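Local coordinates for protein beta-galactosidase (PDB 4OIF) that probably hydrolyses terminal non-reducing beta-D-galactose residues of beta-D-galactosides, as a zinc-binding member of glycoside hydrolase family 42 that assembles as a trimer, at residues A[19-24]-A[48-53]. Numbering follows the deposited sequence.
Sequences GDYNPD and FTVGVF
T49 joins the two strands through its backbone. Its N donates to G19 O (2.9 Å), and its O accepts from Y21 N (2.9 Å) in a nearly straight bond, 172° at the hydrogen. Both donors stand above the plane of the carbonyl they meet. D20 CA also sends a CA-H...O contact to T49 O.

Side chains of D20 and T49 run side by side, with D20 OD1 3.6 Å from T49 CB. Water 1 links this OD1 to T49 OG1, donating to the carboxylate and accepting from the hydroxyl. D20 OD2 reaches CG2 of V52.

These are neighbouring parallel strands of the TIM barrel, joined by helix 30-42 in a beta-alpha-beta crossover. Y21 and F48 point to the helix side of the sheet, where their CB atoms meet at 3.9 Å. With CG anti to the backbone N (chi1 176°), the Y21 ring has CG2 of V50 at its edge, near the ring plane. Y21 OH is hydrogen-bonded to D36.

Past the strands, waters bridge the two segments. Water 2 accepts from G51 N (2.8 Å) and lies near Y21 O and D24 OD1. Water 3 accepts from V52 N and water 4 from F53 N (2.9 Å); N22 OD1 is beside both. V52 and F53 touch N157, and F53 also touches R119, both predicted substrate-binding residues.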
loop_
_atom_site.group_PDB
_atom_site.type_symbol
_atom_site.label_atom_id
_atom_site.label_comp_id
_atom_site.label_asym_id
_atom_site.label_seq_id
_atom_site.Cartn_x
_atom_site.Cartn_y
_atom_site.Cartn_z
ATOM N N GLY A 19 -26.034 -22.297 17.210
ATOM C CA GLY A 19 -25.514 -21.047 16.675
ATOM C C GLY A 19 -26.497 -20.165 15.903
ATOM O O GLY A 19 -27.717 -20.312 16.004
ATOM N N ASP A 20 -25.958 -19.227 15.134
ATOM C CA ASP A 20 -26.801 -18.313 14.380
ATOM C C ASP A 20 -27.697 -19.070 13.404
ATOM O O ASP A 20 -27.232 -19.881 12.593
ATOM C CB ASP A 20 -25.949 -17.290 13.628
ATOM C CG ASP A 20 -25.340 -16.239 14.549
ATOM O OD1 ASP A 20 -25.030 -16.556 15.718
ATOM O OD2 ASP A 20 -25.178 -15.086 14.106
ATOM N N TYR A 21 -28.993 -18.819 13.498
ATOM C CA TYR A 21 -29.950 -19.480 12.623
ATOM C C TYR A 21 -30.747 -18.397 11.890
ATOM O O TYR A 21 -31.325 -17.506 12.525
ATOM C CB TYR A 21 -30.858 -20.437 13.429
ATOM C CG TYR A 21 -31.941 -21.103 12.614
ATOM C CD1 TYR A 21 -31.637 -21.728 11.415
ATOM C CD2 TYR A 21 -33.264 -21.118 13.046
ATOM C CE1 TYR A 21 -32.609 -22.333 10.654
ATOM C CE2 TYR A 21 -34.252 -21.726 12.285
ATOM C CZ TYR A 21 -33.912 -22.329 11.085
ATOM O OH TYR A 21 -34.864 -22.943 10.299
ATOM N N ASN A 22 -30.760 -18.465 10.559
ATOM C CA ASN A 22 -31.368 -17.408 9.741
ATOM C C ASN A 22 -32.458 -17.874 8.788
ATOM O O ASN A 22 -32.323 -17.730 7.573
ATOM C CB ASN A 22 -30.286 -16.697 8.938
ATOM C CG ASN A 22 -29.278 -16.017 9.824
ATOM O OD1 ASN A 22 -29.624 -15.104 10.568
ATOM N ND2 ASN A 22 -28.026 -16.458 9.761
ATOM N N PRO A 23 -33.554 -18.414 9.339
ATOM C CA PRO A 23 -34.678 -18.869 8.522
ATOM C C PRO A 23 -35.312 -17.725 7.742
ATOM O O PRO A 23 -35.980 -17.976 6.744
ATOM C CB PRO A 23 -35.658 -19.434 9.558
ATOM C CG PRO A 23 -35.330 -18.688 10.815
ATOM C CD PRO A 23 -33.849 -18.520 10.779
ATOM N N ASP A 24 -35.090 -16.491 8.181
ATOM C CA ASP A 24 -35.636 -15.329 7.487
ATOM C C ASP A 24 -35.087 -15.228 6.054
ATOM O O ASP A 24 -35.638 -14.516 5.216
ATOM C CB ASP A 24 -35.356 -14.035 8.284
ATOM C CG ASP A 24 -33.920 -13.956 8.824
ATOM O OD1 ASP A 24 -33.429 -14.933 9.447
ATOM O OD2 ASP A 24 -33.275 -12.903 8.622
ATOM N N PHE A 48 -30.153 -21.761 19.420
ATOM C CA PHE A 48 -30.003 -21.015 18.173
ATOM C C PHE A 48 -30.241 -19.517 18.346
ATOM O O PHE A 48 -31.231 -19.091 18.943
ATOM C CB PHE A 48 -30.933 -21.601 17.104
ATOM C CG PHE A 48 -30.750 -23.079 16.921
ATOM C CD1 PHE A 48 -29.738 -23.569 16.113
ATOM C CD2 PHE A 48 -31.552 -23.979 17.605
ATOM C CE1 PHE A 48 -29.550 -24.928 15.974
ATOM C CE2 PHE A 48 -31.366 -25.344 17.467
ATOM C CZ PHE A 48 -30.366 -25.818 16.656
ATOM N N THR A 49 -29.305 -18.737 17.822
ATOM C CA THR A 49 -29.374 -17.295 17.855
ATOM C C THR A 49 -30.156 -16.773 16.661
ATOM O O THR A 49 -29.683 -16.840 15.523
ATOM C CB THR A 49 -27.981 -16.684 17.851
ATOM O OG1 THR A 49 -27.237 -17.217 18.950
ATOM C CG2 THR A 49 -28.067 -15.184 17.979
ATOM N N VAL A 50 -31.354 -16.256 16.926
ATOM C CA VAL A 50 -32.264 -15.877 15.855
ATOM C C VAL A 50 -32.490 -14.366 15.813
ATOM O O VAL A 50 -32.476 -13.690 16.850
ATOM C CB VAL A 50 -33.609 -16.629 15.999
ATOM C CG1 VAL A 50 -34.567 -16.287 14.857
ATOM C CG2 VAL A 50 -33.343 -18.123 16.021
ATOM N N GLY A 51 -32.646 -13.844 14.600
ATOM C CA GLY A 51 -33.005 -12.455 14.390
ATOM C C GLY A 51 -31.889 -11.427 14.305
ATOM O O GLY A 51 -32.178 -10.230 14.331
ATOM N N VAL A 52 -30.630 -11.862 14.188
ATOM C CA VAL A 52 -29.498 -10.927 14.267
ATOM C C VAL A 52 -29.567 -9.866 13.159
ATOM O O VAL A 52 -29.296 -8.684 13.389
ATOM C CB VAL A 52 -28.136 -11.658 14.206
ATOM C CG1 VAL A 52 -26.996 -10.673 14.386
ATOM C CG2 VAL A 52 -28.057 -12.713 15.285
ATOM N N PHE A 53 -29.969 -10.278 11.967
ATOM C CA PHE A 53 -30.111 -9.334 10.877
ATOM C C PHE A 53 -31.502 -9.406 10.275
ATOM O O PHE A 53 -31.672 -9.281 9.060
ATOM C CB PHE A 53 -29.037 -9.590 9.823
ATOM C CG PHE A 53 -27.644 -9.508 10.372
ATOM C CD1 PHE A 53 -27.082 -8.275 10.680
ATOM C CD2 PHE A 53 -26.912 -10.651 10.616
ATOM C CE1 PHE A 53 -25.803 -8.180 11.203
ATOM C CE2 PHE A 53 -25.629 -10.566 11.140
ATOM C CZ PHE A 53 -25.077 -9.326 11.441
HETATM O O HOH W 1 -24.828 -17.852 17.943
HETATM O O HOH W 2 -32.814 -15.177 12.132
HETATM O O HOH W 3 -29.485 -14.705 13.424
HETATM O O HOH W 4 -31.224 -12.529 10.722
#